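Side-chain contacts in bifunctional GH43-CE protein (Bacteroides eggerthii, PDB 6MLY), which probably hydrolyses xylan-type polysaccharides through a family 43 glycoside hydrolase domain and also carries a carbohydrate esterase domain: residues V55-S60 against Y107-F112; G152-I157 against P170-V175; G312-D317 against R373-V378; Y487-F492 against F508-K513. All blocks are in the same frame, centred on the assembly; numbering follows the deposited sequence.

Contact 1. Residues V55-S60 against Y107-F112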
loop_
_atom_site.group_PDB
_atom_site.type_symbol
_atom_site.label_atom_id
_atom_site.label_comp_id
_atom_site.label_asym_id
_atom_site.label_seq_id
_atom_site.Cartn_x
_atom_site.Cartn_y
_atom_site.Cartn_z
ATOM N N VAL A 55 16.975 -8.083 17.844
ATOM C CA VAL A 55 18.019 -7.059 18.065
ATOM C C VAL A 55 19.046 -7.132 16.936
ATOM O O VAL A 55 20.129 -7.684 17.111
ATOM C CB VAL A 55 18.689 -7.183 19.451
ATOM C CG1 VAL A 55 19.511 -5.945 19.785
ATOM C CG2 VAL A 55 17.686 -7.461 20.560
ATOM N N PRO A 56 18.733 -6.594 15.735
ATOM C CA PRO A 56 19.701 -6.556 14.638
ATOM C C PRO A 56 20.823 -5.533 14.865
ATOM O O PRO A 56 20.550 -4.388 15.224
ATOM C CB PRO A 56 18.864 -6.152 13.414
ATOM C CG PRO A 56 17.667 -5.427 13.988
ATOM C CD PRO A 56 17.426 -6.035 15.354
ATOM N N ILE A 57 22.067 -5.969 14.638
ATOM C CA ILE A 57 23.236 -5.098 14.670
ATOM C C ILE A 57 23.588 -4.739 13.224
ATOM O O ILE A 57 23.614 -5.613 12.366
ATOM C CB ILE A 57 24.428 -5.761 15.395
ATOM C CG1 ILE A 57 24.045 -6.286 16.783
ATOM C CG2 ILE A 57 25.618 -4.810 15.466
ATOM C CD1 ILE A 57 23.959 -7.790 16.871
ATOM N N MET A 58 23.862 -3.450 12.993
ATOM C CA MET A 58 24.208 -2.909 11.685
ATOM C C MET A 58 25.591 -2.257 11.753
ATOM O O MET A 58 25.902 -1.577 12.717
ATOM C CB MET A 58 23.194 -1.849 11.249
ATOM C CG MET A 58 21.805 -2.395 11.022
ATOM S SD MET A 58 20.724 -1.189 10.220
ATOM C CE MET A 58 19.150 -2.029 10.385
ATOM N N LYS A 59 26.383 -2.452 10.696
ATOM C CA LYS A 59 27.723 -1.888 10.567
ATOM C C LYS A 59 27.701 -0.786 9.501
ATOM O O LYS A 59 26.953 -0.878 8.534
ATOM C CB LYS A 59 28.710 -3.002 10.200
ATOM C CG LYS A 59 30.094 -2.550 9.752
ATOM C CD LYS A 59 30.966 -3.690 9.266
ATOM C CE LYS A 59 32.414 -3.288 9.072
ATOM N NZ LYS A 59 33.345 -4.395 9.398
ATOM N N SER A 60 28.533 0.246 9.694
ATOM C CA SER A 60 28.793 1.276 8.679
ATOM C C SER A 60 30.235 1.777 8.811
ATOM O O SER A 60 30.880 1.542 9.818
ATOM C CB SER A 60 27.808 2.415 8.775
ATOM O OG SER A 60 27.972 3.327 7.695
ATOM N N TYR A 107 32.401 -5.923 23.255
ATOM C CA TYR A 107 31.129 -5.311 22.896
ATOM C C TYR A 107 30.057 -5.780 23.883
ATOM O O TYR A 107 29.973 -6.965 24.202
ATOM C CB TYR A 107 30.745 -5.661 21.453
ATOM C CG TYR A 107 31.639 -5.038 20.411
ATOM C CD1 TYR A 107 32.704 -5.740 19.870
ATOM C CD2 TYR A 107 31.437 -3.734 19.988
ATOM C CE1 TYR A 107 33.541 -5.168 18.926
ATOM C CE2 TYR A 107 32.267 -3.146 19.047
ATOM C CZ TYR A 107 33.323 -3.867 18.514
ATOM O OH TYR A 107 34.148 -3.300 17.588
ATOM N N TYR A 108 29.238 -4.830 24.343
ATOM C CA TYR A 108 28.179 -5.084 25.312
ATOM C C TYR A 108 26.843 -4.602 24.743
ATOM O O TYR A 108 26.693 -3.414 24.424
ATOM C CB TYR A 108 28.485 -4.388 26.641
ATOM C CG TYR A 108 29.667 -4.954 27.384
ATOM C CD1 TYR A 108 30.942 -4.450 27.193
ATOM C CD2 TYR A 108 29.511 -6.003 28.274
ATOM C CE1 TYR A 108 32.035 -4.966 27.873
ATOM C CE2 TYR A 108 30.593 -6.535 28.957
ATOM C CZ TYR A 108 31.859 -6.013 28.762
ATOM O OH TYR A 108 32.922 -6.541 29.434
ATOM N N LEU A 109 25.891 -5.540 24.637
ATOM C CA LEU A 109 24.572 -5.311 24.051
ATOM C C LEU A 109 23.483 -5.766 25.034
ATOM O O LEU A 109 23.503 -6.906 25.501
ATOM C CB LEU A 109 24.485 -6.093 22.739
ATOM C CG LEU A 109 23.723 -5.393 21.620
ATOM C CD1 LEU A 109 23.576 -6.310 20.413
ATOM C CD2 LEU A 109 22.366 -4.913 22.107
ATOM N N SER A 110 22.535 -4.870 25.335
ATOM C CA SER A 110 21.422 -5.169 26.235
ATOM C C SER A 110 20.085 -4.877 25.542
ATOM O O SER A 110 20.002 -3.981 24.713
ATOM C CB SER A 110 21.532 -4.382 27.513
ATOM O OG SER A 110 21.071 -3.050 27.333
ATOM N N THR A 111 19.053 -5.644 25.912
ATOM C CA THR A 111 17.663 -5.276 25.670
ATOM C C THR A 111 16.786 -5.837 26.795
ATOM O O THR A 111 17.251 -6.602 27.642
ATOM C CB THR A 111 17.178 -5.744 24.290
ATOM O OG1 THR A 111 15.878 -5.190 24.078
ATOM C CG2 THR A 111 17.104 -7.248 24.149
ATOM N N PHE A 112 15.510 -5.440 26.765
ATOM C CA PHE A 112 14.458 -5.894 27.676
ATOM C C PHE A 112 13.234 -6.283 26.840
ATOM O O PHE A 112 13.190 -6.001 25.639
ATOM C CB PHE A 112 14.093 -4.792 28.673
ATOM C CG PHE A 112 13.488 -3.566 28.037
ATOM C CD1 PHE A 112 12.125 -3.329 28.107
ATOM C CD2 PHE A 112 14.278 -2.663 27.344
ATOM C CE1 PHE A 112 11.567 -2.212 27.503
ATOM C CE2 PHE A 112 13.719 -1.547 26.739
ATOM C CZ PHE A 112 12.365 -1.321 26.823
#
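T111 OG1 is hydrogen-bonded to the backbone O of W96, which ties down the polar branch of a threonine whose methyl meets V55. The hydroxyl stands anti to the backbone N (chi1 -173°), which puts CG2 between the backbone N and the carbonyl carbon and aims this methyl across the gap. V55 answers from the other side with CG2: the two methyls reach toward each other tip to tip, 3.6 Å apart (V55 CG2 to T111 CG2). Threonine suits the place because one branch satisfies a backbone carbonyl in a buried setting while the other serves as plain hydrocarbon.

The second methyl of V55 works differently. V55 and L109 run alongside one another in contrary directions, and V55 CG1 lies 3.8 Å from L109 CD2. The other L109 branch is taken up by I57: L109 CD1 meets I57 CG1 at 3.7 Å and I57 CD1 at 3.9 Å, this pair again approaching end-on. The forked leucine therefore divides its two methyls between two partners, while V55 does the same between L109 and T111.

All the touching residues are buried, and the CA atoms of V55 and T111, the nearest pair, are 7.8 Å apart, a spacing filled by branched side chains. Strands 56-60 and 106-113 belong to separate four-stranded antiparallel sheets, and L100 and S45 close in on L109 from strands 99-103 and 41-45. Such face-to-face packing of aliphatic side chains between four-stranded sheets is what joins neighbouring blades in the five-bladed beta-propeller of family 43 glycoside hydrolases.

Contact 2. Residues G152-I157 against P170-V175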
loop_
_atom_site.group_PDB
_atom_site.type_symbol
_atom_site.label_atom_id
_atom_site.label_comp_id
_atom_site.label_asym_id
_atom_site.label_seq_id
_atom_site.Cartn_x
_atom_site.Cartn_y
_atom_site.Cartn_z
ATOM N N GLY A 152 34.865 2.810 38.009
ATOM C CA GLY A 152 35.011 1.345 37.964
ATOM C C GLY A 152 33.735 0.594 38.323
ATOM O O GLY A 152 33.785 -0.605 38.595
ATOM N N HIS A 153 32.598 1.298 38.339
ATOM C CA HIS A 153 31.282 0.701 38.554
ATOM C C HIS A 153 30.482 0.740 37.246
ATOM O O HIS A 153 30.728 1.600 36.399
ATOM C CB HIS A 153 30.519 1.436 39.664
ATOM C CG HIS A 153 31.184 1.375 40.993
ATOM N ND1 HIS A 153 31.347 2.494 41.783
ATOM C CD2 HIS A 153 31.736 0.343 41.665
ATOM C CE1 HIS A 153 31.971 2.155 42.894
ATOM N NE2 HIS A 153 32.228 0.839 42.843
ATOM N N ILE A 154 29.524 -0.186 37.109
ATOM C CA ILE A 154 28.614 -0.242 35.962
ATOM C C ILE A 154 27.237 0.250 36.418
ATOM O O ILE A 154 26.516 -0.480 37.100
ATOM C CB ILE A 154 28.529 -1.669 35.384
ATOM C CG1 ILE A 154 29.913 -2.297 35.202
ATOM C CG2 ILE A 154 27.730 -1.676 34.087
ATOM C CD1 ILE A 154 29.887 -3.801 35.100
ATOM N N TYR A 155 26.890 1.483 36.024
ATOM C CA TYR A 155 25.604 2.110 36.349
ATOM C C TYR A 155 24.550 1.690 35.317
ATOM O O TYR A 155 24.860 0.969 34.376
ATOM C CB TYR A 155 25.778 3.628 36.433
ATOM C CG TYR A 155 26.765 4.043 37.493
ATOM C CD1 TYR A 155 26.387 4.123 38.823
ATOM C CD2 TYR A 155 28.090 4.297 37.178
ATOM C CE1 TYR A 155 27.292 4.477 39.809
ATOM C CE2 TYR A 155 29.006 4.653 38.152
ATOM C CZ TYR A 155 28.605 4.743 39.473
ATOM O OH TYR A 155 29.502 5.091 40.443
ATOM N N MET A 156 23.308 2.134 35.543
ATOM C CA MET A 156 22.178 1.939 34.635
ATOM C C MET A 156 21.082 2.950 34.990
ATOM O O MET A 156 20.659 3.013 36.138
ATOM C CB MET A 156 21.622 0.514 34.752
ATOM C CG MET A 156 20.547 0.187 33.721
ATOM S SD MET A 156 20.166 -1.592 33.578
ATOM C CE MET A 156 19.702 -1.977 35.267
ATOM N N ILE A 157 20.658 3.744 33.997
ATOM C CA ILE A 157 19.551 4.713 34.107
ATOM C C ILE A 157 18.347 4.113 33.373
ATOM O O ILE A 157 18.551 3.200 32.590
ATOM C CB ILE A 157 20.000 6.081 33.551
ATOM C CG1 ILE A 157 21.151 6.651 34.392
ATOM C CG2 ILE A 157 18.843 7.065 33.442
ATOM C CD1 ILE A 157 21.769 7.919 33.843
ATOM N N PRO A 170 28.886 -7.192 38.574
ATOM C CA PRO A 170 29.991 -7.312 37.617
ATOM C C PRO A 170 29.735 -8.297 36.464
ATOM O O PRO A 170 29.916 -7.934 35.303
ATOM C CB PRO A 170 31.176 -7.779 38.478
ATOM C CG PRO A 170 30.542 -8.439 39.684
ATOM C CD PRO A 170 29.242 -7.696 39.910
ATOM N N ASP A 171 29.290 -9.520 36.784
ATOM C CA ASP A 171 29.145 -10.596 35.791
ATOM C C ASP A 171 27.787 -10.481 35.064
ATOM O O ASP A 171 27.394 -11.400 34.321
ATOM C CB ASP A 171 29.399 -11.969 36.437
ATOM C CG ASP A 171 28.286 -12.464 37.508
ATOM O OD1 ASP A 171 27.371 -11.666 37.834
ATOM O OD2 ASP A 171 28.343 -13.660 37.996
ATOM N N LEU A 172 27.083 -9.358 35.282
ATOM C CA LEU A 172 25.896 -8.938 34.518
ATOM C C LEU A 172 24.753 -9.957 34.660
ATOM O O LEU A 172 23.932 -10.106 33.744
ATOM C CB LEU A 172 26.282 -8.742 33.045
ATOM C CG LEU A 172 27.312 -7.648 32.760
ATOM C CD1 LEU A 172 27.689 -7.630 31.286
ATOM C CD2 LEU A 172 26.796 -6.283 33.192
ATOM N N SER A 173 24.681 -10.625 35.818
ATOM C CA SER A 173 23.633 -11.605 36.106
ATOM C C SER A 173 22.455 -10.930 36.817
ATOM O O SER A 173 21.416 -11.555 37.003
ATOM C CB SER A 173 24.170 -12.758 36.914
ATOM O OG SER A 173 24.781 -12.303 38.113
ATOM N N GLY A 174 22.626 -9.661 37.208
ATOM C CA GLY A 174 21.555 -8.884 37.818
ATOM C C GLY A 174 21.983 -7.467 38.165
ATOM O O GLY A 174 23.018 -6.983 37.701
ATOM N N VAL A 175 21.139 -6.803 38.963
ATOM C CA VAL A 175 21.438 -5.540 39.630
ATOM C C VAL A 175 21.845 -5.871 41.070
ATOM O O VAL A 175 21.381 -6.876 41.607
ATOM C CB VAL A 175 20.221 -4.593 39.584
ATOM C CG1 VAL A 175 20.589 -3.165 39.964
ATOM C CG2 VAL A 175 19.542 -4.619 38.227
#
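I154, M156 and V175 contribute most of the buried surface where strand 154-158 meets the loop that follows strand 164-167. I154 is the chief of them. Its CG1 lies anti to the carbonyl carbon (chi1 -47°), and from there the chain runs out to CD1, the atom that does the touching. CD1 comes to rest 4.1 Å from P170 O and 4.4 Å from L172 CD2, so one methyl lies against both a backbone carbonyl and a leucine branch. A beta-branched aliphatic residue whose longer arm ends in a methyl suits this place, since CD1 can reach across to the loop; the nearest CA atoms, those of I154 and P170, are 7.4 Å apart.

Two residues on along the same strand, M156 reaches the loop by a different shape. Its chain is extended at first and then bends at chi3 (57°), which delivers CE to V175 CG2 at 4.0 Å. The two side chains cross at about a right angle, the thioether end lying across the valine. M156 also touches H144 and L168, while V175 rests on Y141.

The loop has polar ties of its own. S173 OG donates to D171 OD1 at 2.7 Å, on the syn side but 33° out of the carboxylate plane, and L172 O accepts a hydrogen bond from T135 OG1.

Between the segments themselves the chemistry is apolar packing, two methyl-to-methyl approaches and one methyl against a carbonyl oxygen, all at generous spacings. Such contacts have little directional demand, so the loop's shape is probably set more by its internal and flanking hydrogen bonds than by its meeting with the strand.

Contact 3. Residues G312-D317 against R373-V378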
loop_
_atom_site.group_PDB
_atom_site.type_symbol
_atom_site.label_atom_id
_atom_site.label_comp_id
_atom_site.label_asym_id
_atom_site.label_seq_id
_atom_site.Cartn_x
_atom_site.Cartn_y
_atom_site.Cartn_z
ATOM N N GLY A 312 21.998 -3.936 1.758
ATOM C CA GLY A 312 22.419 -3.809 3.170
ATOM C C GLY A 312 21.319 -4.171 4.161
ATOM O O GLY A 312 21.545 -4.954 5.091
ATOM N N ILE A 313 20.129 -3.589 3.953
ATOM C CA ILE A 313 18.978 -3.699 4.869
ATOM C C ILE A 313 17.898 -4.608 4.262
ATOM O O ILE A 313 17.149 -5.262 4.995
ATOM C CB ILE A 313 18.407 -2.303 5.186
ATOM C CG1 ILE A 313 19.501 -1.257 5.428
ATOM C CG2 ILE A 313 17.422 -2.376 6.345
ATOM C CD1 ILE A 313 20.312 -1.486 6.672
ATOM N N VAL A 314 17.788 -4.589 2.927
ATOM C CA VAL A 314 16.883 -5.466 2.145
ATOM C C VAL A 314 17.647 -5.950 0.910
ATOM O O VAL A 314 18.340 -5.166 0.273
ATOM C CB VAL A 314 15.587 -4.745 1.731
ATOM C CG1 VAL A 314 14.699 -4.434 2.924
ATOM C CG2 VAL A 314 15.864 -3.479 0.937
ATOM N N ALA A 315 17.519 -7.241 0.592
ATOM C CA ALA A 315 18.172 -7.816 -0.579
ATOM C C ALA A 315 17.258 -8.858 -1.236
ATOM O O ALA A 315 16.414 -9.458 -0.565
ATOM C CB ALA A 315 19.495 -8.411 -0.179
ATOM N N SER A 316 17.430 -9.046 -2.554
ATOM C CA SER A 316 16.801 -10.141 -3.307
ATOM C C SER A 316 17.431 -11.467 -2.872
ATOM O O SER A 316 18.557 -11.467 -2.368
ATOM C CB SER A 316 16.954 -9.944 -4.799
ATOM O OG SER A 316 16.368 -8.722 -5.220
ATOM N N ASP A 317 16.707 -12.576 -3.068
ATOM C CA ASP A 317 17.202 -13.915 -2.743
ATOM C C ASP A 317 16.739 -14.904 -3.813
ATOM O O ASP A 317 15.545 -15.114 -3.987
ATOM C CB ASP A 317 16.732 -14.377 -1.360
ATOM C CG ASP A 317 17.652 -15.383 -0.678
ATOM O OD1 ASP A 317 18.553 -15.927 -1.355
ATOM O OD2 ASP A 317 17.468 -15.612 0.534
ATOM N N ARG A 373 12.110 -5.653 5.334
ATOM C CA ARG A 373 11.534 -4.318 5.540
ATOM C C ARG A 373 11.011 -3.791 4.193
ATOM O O ARG A 373 11.427 -4.259 3.134
ATOM C CB ARG A 373 12.577 -3.373 6.158
ATOM C CG ARG A 373 13.014 -3.742 7.570
ATOM C CD ARG A 373 14.148 -2.868 8.086
ATOM N NE ARG A 373 14.544 -3.177 9.459
ATOM C CZ ARG A 373 15.414 -4.122 9.812
ATOM N NH1 ARG A 373 16.154 -4.724 8.898
ATOM N NH2 ARG A 373 15.535 -4.474 11.079
ATOM N N THR A 374 10.070 -2.845 4.244
ATOM C CA THR A 374 9.778 -1.991 3.105
ATOM C C THR A 374 10.731 -0.799 3.158
ATOM O O THR A 374 11.214 -0.447 4.230
ATOM C CB THR A 374 8.317 -1.531 3.090
ATOM O OG1 THR A 374 8.008 -0.931 4.346
ATOM C CG2 THR A 374 7.349 -2.661 2.808
ATOM N N ILE A 375 11.005 -0.194 2.002
ATOM C CA ILE A 375 11.963 0.895 1.921
ATOM C C ILE A 375 11.310 2.086 1.218
ATOM O O ILE A 375 10.411 1.906 0.405
ATOM C CB ILE A 375 13.253 0.432 1.217
ATOM C CG1 ILE A 375 13.032 0.108 -0.261
ATOM C CG2 ILE A 375 13.864 -0.746 1.961
ATOM C CD1 ILE A 375 14.292 -0.299 -0.993
ATOM N N GLY A 376 11.782 3.292 1.550
ATOM C CA GLY A 376 11.323 4.533 0.929
ATOM C C GLY A 376 12.371 5.116 -0.019
ATOM O O GLY A 376 13.531 4.702 0.003
ATOM N N PRO A 377 11.962 6.091 -0.842
ATOM C CA PRO A 377 10.621 6.661 -0.838
ATOM C C PRO A 377 9.556 5.789 -1.529
ATOM O O PRO A 377 8.373 5.904 -1.203
ATOM C CB PRO A 377 10.783 7.989 -1.593
ATOM C CG PRO A 377 11.910 7.718 -2.555
ATOM C CD PRO A 377 12.839 6.810 -1.779
ATOM N N VAL A 378 9.987 4.942 -2.473
ATOM C CA VAL A 378 9.132 3.943 -3.141
ATOM C C VAL A 378 9.849 2.592 -3.109
ATOM O O VAL A 378 11.074 2.540 -2.929
ATOM C CB VAL A 378 8.806 4.331 -4.596
ATOM C CG1 VAL A 378 8.063 5.656 -4.676
ATOM C CG2 VAL A 378 10.052 4.351 -5.474
#
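The interface between the family 43 beta-propeller and the concanavalin A-like beta-sandwich is built here from I313 and V314 of a connecting segment and from R373 and I375, around the end of strand 370-373. V314 stands at the middle. Its CG1, anti to the carbonyl carbon (chi1 -68°), lies over the backbone of R373, 3.3 Å from R373 O, and also comes within 4.0 Å of R373 CB. The other branch, CG2, points to I375 and meets I375 CG2 at 3.5 Å, with I375 CD1 a little farther off. A short beta-branched residue thus covers a backbone stretch with one methyl and an isoleucine with the other. Cutting V314 back to an alanine would take away both methyls and would probably open a gap beside I375 CG2 and leave the R373 carbonyl without its apolar cover.

R373 shows the double character of a buried arginine. Its chain is extended from CG to NE, and the aliphatic part is used as hydrocarbon: I313 CG2 packs 3.7 Å from R373 CD. The same methyl lies 3.7 Å from R373 NH1, approaching the guanidinium obliquely, and the two side chains cross rather than run together. At the polar end, R373 NE is hydrogen-bonded to D29 O, so the charged group is anchored on a carbonyl although it is surrounded by protein.

Propeller and sandwich both close around the group. Strand 56-60 touches it from one side, M58 lying on I313 and P56 on R373, while I510 of strand 502-511 packs on V314, and Q372 NE2 binds A315 O.

Contact 4. Residues Y487-F492 against F508-K513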
loop_
_atom_site.group_PDB
_atom_site.type_symbol
_atom_site.label_atom_id
_atom_site.label_comp_id
_atom_site.label_asym_id
_atom_site.label_seq_id
_atom_site.Cartn_x
_atom_site.Cartn_y
_atom_site.Cartn_z
ATOM N N TYR A 487 5.547 -1.618 7.716
ATOM C CA TYR A 487 5.005 -2.624 6.821
ATOM C C TYR A 487 6.177 -3.423 6.246
ATOM O O TYR A 487 7.153 -2.849 5.774
ATOM C CB TYR A 487 4.142 -1.986 5.726
ATOM C CG TYR A 487 2.707 -1.769 6.128
ATOM C CD1 TYR A 487 2.382 -0.946 7.193
ATOM C CD2 TYR A 487 1.670 -2.390 5.454
ATOM C CE1 TYR A 487 1.068 -0.745 7.580
ATOM C CE2 TYR A 487 0.348 -2.195 5.823
ATOM C CZ TYR A 487 0.045 -1.372 6.892
ATOM O OH TYR A 487 -1.254 -1.181 7.263
ATOM N N ARG A 488 6.062 -4.749 6.316
ATOM C CA ARG A 488 7.058 -5.652 5.782
ATOM C C ARG A 488 6.464 -6.429 4.598
ATOM O O ARG A 488 5.272 -6.738 4.577
ATOM C CB ARG A 488 7.536 -6.595 6.890
ATOM C CG ARG A 488 8.414 -5.937 7.946
ATOM C CD ARG A 488 8.907 -6.944 8.974
ATOM N NE ARG A 488 10.009 -6.441 9.791
ATOM C CZ ARG A 488 11.300 -6.682 9.567
ATOM N NH1 ARG A 488 11.673 -7.508 8.604
ATOM N NH2 ARG A 488 12.219 -6.091 10.314
ATOM N N PHE A 489 7.316 -6.714 3.608
ATOM C CA PHE A 489 7.063 -7.758 2.635
ATOM C C PHE A 489 7.039 -9.094 3.383
ATOM O O PHE A 489 7.762 -9.269 4.356
ATOM C CB PHE A 489 8.116 -7.731 1.524
ATOM C CG PHE A 489 8.080 -6.486 0.677
ATOM C CD1 PHE A 489 6.987 -6.210 -0.128
ATOM C CD2 PHE A 489 9.133 -5.587 0.682
ATOM C CE1 PHE A 489 6.949 -5.061 -0.905
ATOM C CE2 PHE A 489 9.094 -4.439 -0.094
ATOM C CZ PHE A 489 8.001 -4.174 -0.882
ATOM N N ALA A 490 6.191 -10.021 2.928
ATOM C CA ALA A 490 5.919 -11.253 3.656
ATOM C C ALA A 490 5.616 -12.396 2.679
ATOM O O ALA A 490 4.642 -12.320 1.922
ATOM C CB ALA A 490 4.768 -11.022 4.607
ATOM N N LEU A 491 6.465 -13.436 2.693
ATOM C CA LEU A 491 6.156 -14.714 2.055
ATOM C C LEU A 491 5.338 -15.535 3.057
ATOM O O LEU A 491 5.751 -15.669 4.201
ATOM C CB LEU A 491 7.433 -15.473 1.668
ATOM C CG LEU A 491 8.519 -14.720 0.894
ATOM C CD1 LEU A 491 9.125 -15.610 -0.180
ATOM C CD2 LEU A 491 8.015 -13.433 0.270
ATOM N N PHE A 492 4.191 -16.075 2.623
ATOM C CA PHE A 492 3.321 -16.854 3.511
ATOM C C PHE A 492 2.760 -18.078 2.777
ATOM O O PHE A 492 2.871 -18.185 1.561
ATOM C CB PHE A 492 2.207 -15.972 4.081
ATOM C CG PHE A 492 1.195 -15.474 3.080
ATOM C CD1 PHE A 492 1.389 -14.279 2.404
ATOM C CD2 PHE A 492 0.030 -16.186 2.836
ATOM C CE1 PHE A 492 0.446 -13.817 1.497
ATOM C CE2 PHE A 492 -0.910 -15.725 1.925
ATOM C CZ PHE A 492 -0.698 -14.542 1.255
ATOM N N PHE A 508 12.793 -14.234 -4.180
ATOM C CA PHE A 508 12.206 -12.953 -3.812
ATOM C C PHE A 508 13.083 -11.860 -4.424
ATOM O O PHE A 508 14.300 -11.978 -4.432
ATOM C CB PHE A 508 12.092 -12.801 -2.292
ATOM C CG PHE A 508 11.708 -11.419 -1.821
ATOM C CD1 PHE A 508 10.380 -11.076 -1.618
ATOM C CD2 PHE A 508 12.676 -10.456 -1.584
ATOM C CE1 PHE A 508 10.029 -9.804 -1.192
ATOM C CE2 PHE A 508 12.324 -9.186 -1.156
ATOM C CZ PHE A 508 11.001 -8.859 -0.965
ATOM N N LYS A 509 12.444 -10.820 -4.960
ATOM C CA LYS A 509 13.140 -9.740 -5.636
ATOM C C LYS A 509 12.587 -8.420 -5.102
ATOM O O LYS A 509 11.375 -8.282 -4.965
ATOM C CB LYS A 509 12.966 -9.854 -7.155
ATOM C CG LYS A 509 14.203 -9.519 -7.977
ATOM C CD LYS A 509 14.092 -8.233 -8.764
ATOM C CE LYS A 509 13.245 -8.385 -10.005
ATOM N NZ LYS A 509 13.419 -7.224 -10.907
ATOM N N ILE A 510 13.490 -7.482 -4.792
ATOM C CA ILE A 510 13.122 -6.171 -4.273
ATOM C C ILE A 510 13.967 -5.103 -4.977
ATOM O O ILE A 510 15.172 -5.284 -5.185
ATOM C CB ILE A 510 13.269 -6.109 -2.740
ATOM C CG1 ILE A 510 12.658 -4.825 -2.174
ATOM C CG2 ILE A 510 14.722 -6.280 -2.316
ATOM C CD1 ILE A 510 12.519 -4.819 -0.672
ATOM N N GLU A 511 13.309 -3.984 -5.303
ATOM C CA GLU A 511 13.900 -2.880 -6.050
ATOM C C GLU A 511 13.324 -1.557 -5.525
ATOM O O GLU A 511 12.182 -1.501 -5.066
ATOM C CB GLU A 511 13.655 -3.078 -7.549
ATOM C CG GLU A 511 12.223 -3.466 -7.892
ATOM C CD GLU A 511 12.021 -4.089 -9.263
ATOM O OE1 GLU A 511 13.028 -4.415 -9.927
ATOM O OE2 GLU A 511 10.847 -4.257 -9.659
ATOM N N ASP A 512 14.144 -0.500 -5.586
ATOM C CA ASP A 512 13.787 0.835 -5.077
ATOM C C ASP A 512 13.147 1.658 -6.202
ATOM O O ASP A 512 12.895 2.855 -6.037
ATOM C CB ASP A 512 14.995 1.556 -4.468
ATOM C CG ASP A 512 16.235 1.591 -5.350
ATOM O OD1 ASP A 512 16.125 2.026 -6.513
ATOM O OD2 ASP A 512 17.308 1.187 -4.855
ATOM N N LYS A 513 12.913 1.005 -7.345
ATOM C CA LYS A 513 12.143 1.559 -8.438
ATOM C C LYS A 513 10.651 1.340 -8.154
ATOM O O LYS A 513 10.272 0.633 -7.213
ATOM C CB LYS A 513 12.572 0.912 -9.760
#
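F489, L491, F508 and I510 form part of the hydrophobic core of a concanavalin A-like beta-sandwich, where two antiparallel sheets lie face to face. Strand segments 488-491 and 508-511 come from different sheets; their axes approach to 10.0 Å and run nearly antiparallel. Large side chains suit this spacing.

Aromatic contact comes first. The F489 and F508 rings lie with centroids 6.0 Å apart and planes at 57°, an oblique pair. F508 CG stands anti to the backbone N (chi1 170°), and the ring's far end, CE1 and CZ, reaches F489 CB, with CE1 at 3.9 Å. The F508 ring also meets W332 edge-to-face.

Aliphatic contacts frame the rings. L491 CD2 comes obliquely to F508 CD1 at 3.8 Å, and I510, fully extended, sends CD1 to F489 CE2 at 3.5 Å. F489 thus meets F508 mainly through CB, with the near part of its ring close to F508 CZ, and I510 through ring atoms CD2 and CE2; replacing it by an alanine would probably leave I510 CD1 without its partner and open a ring-sized gap beside F508.

The ionic interaction belongs to the other face of strand 502-511, where K509 and E511, two residues apart, suit a more solvent-accessible surface. K509 NZ forms a salt bridge with E511 OE1 at 3.0 Å, arriving from above the carboxylate plane, 45° out of it.

In the fold
The four contacts run from propeller to sandwich. Contacts 1 and 2 lie in the propeller, their centres 18 Å apart, and touch where Y108 CD2 meets L172 CD1 at 3.9 Å. Both lie near D143, the predicted modulator of the catalytic acid: its side chain is about 9 Å from that of T111 and about 10 Å from that of M156. E200, the predicted proton donor, is not modelled. Contact 3 bridges the domains, M58 SD packing on I313 CD1 at 3.6 Å. Contact 4 adjoins it, centres 7 Å apart, through a probable hydrogen bond from D317 N to F508 O at 2.8 Å. Contacts 2 and 4 are farthest apart, centres 41 Å from each other.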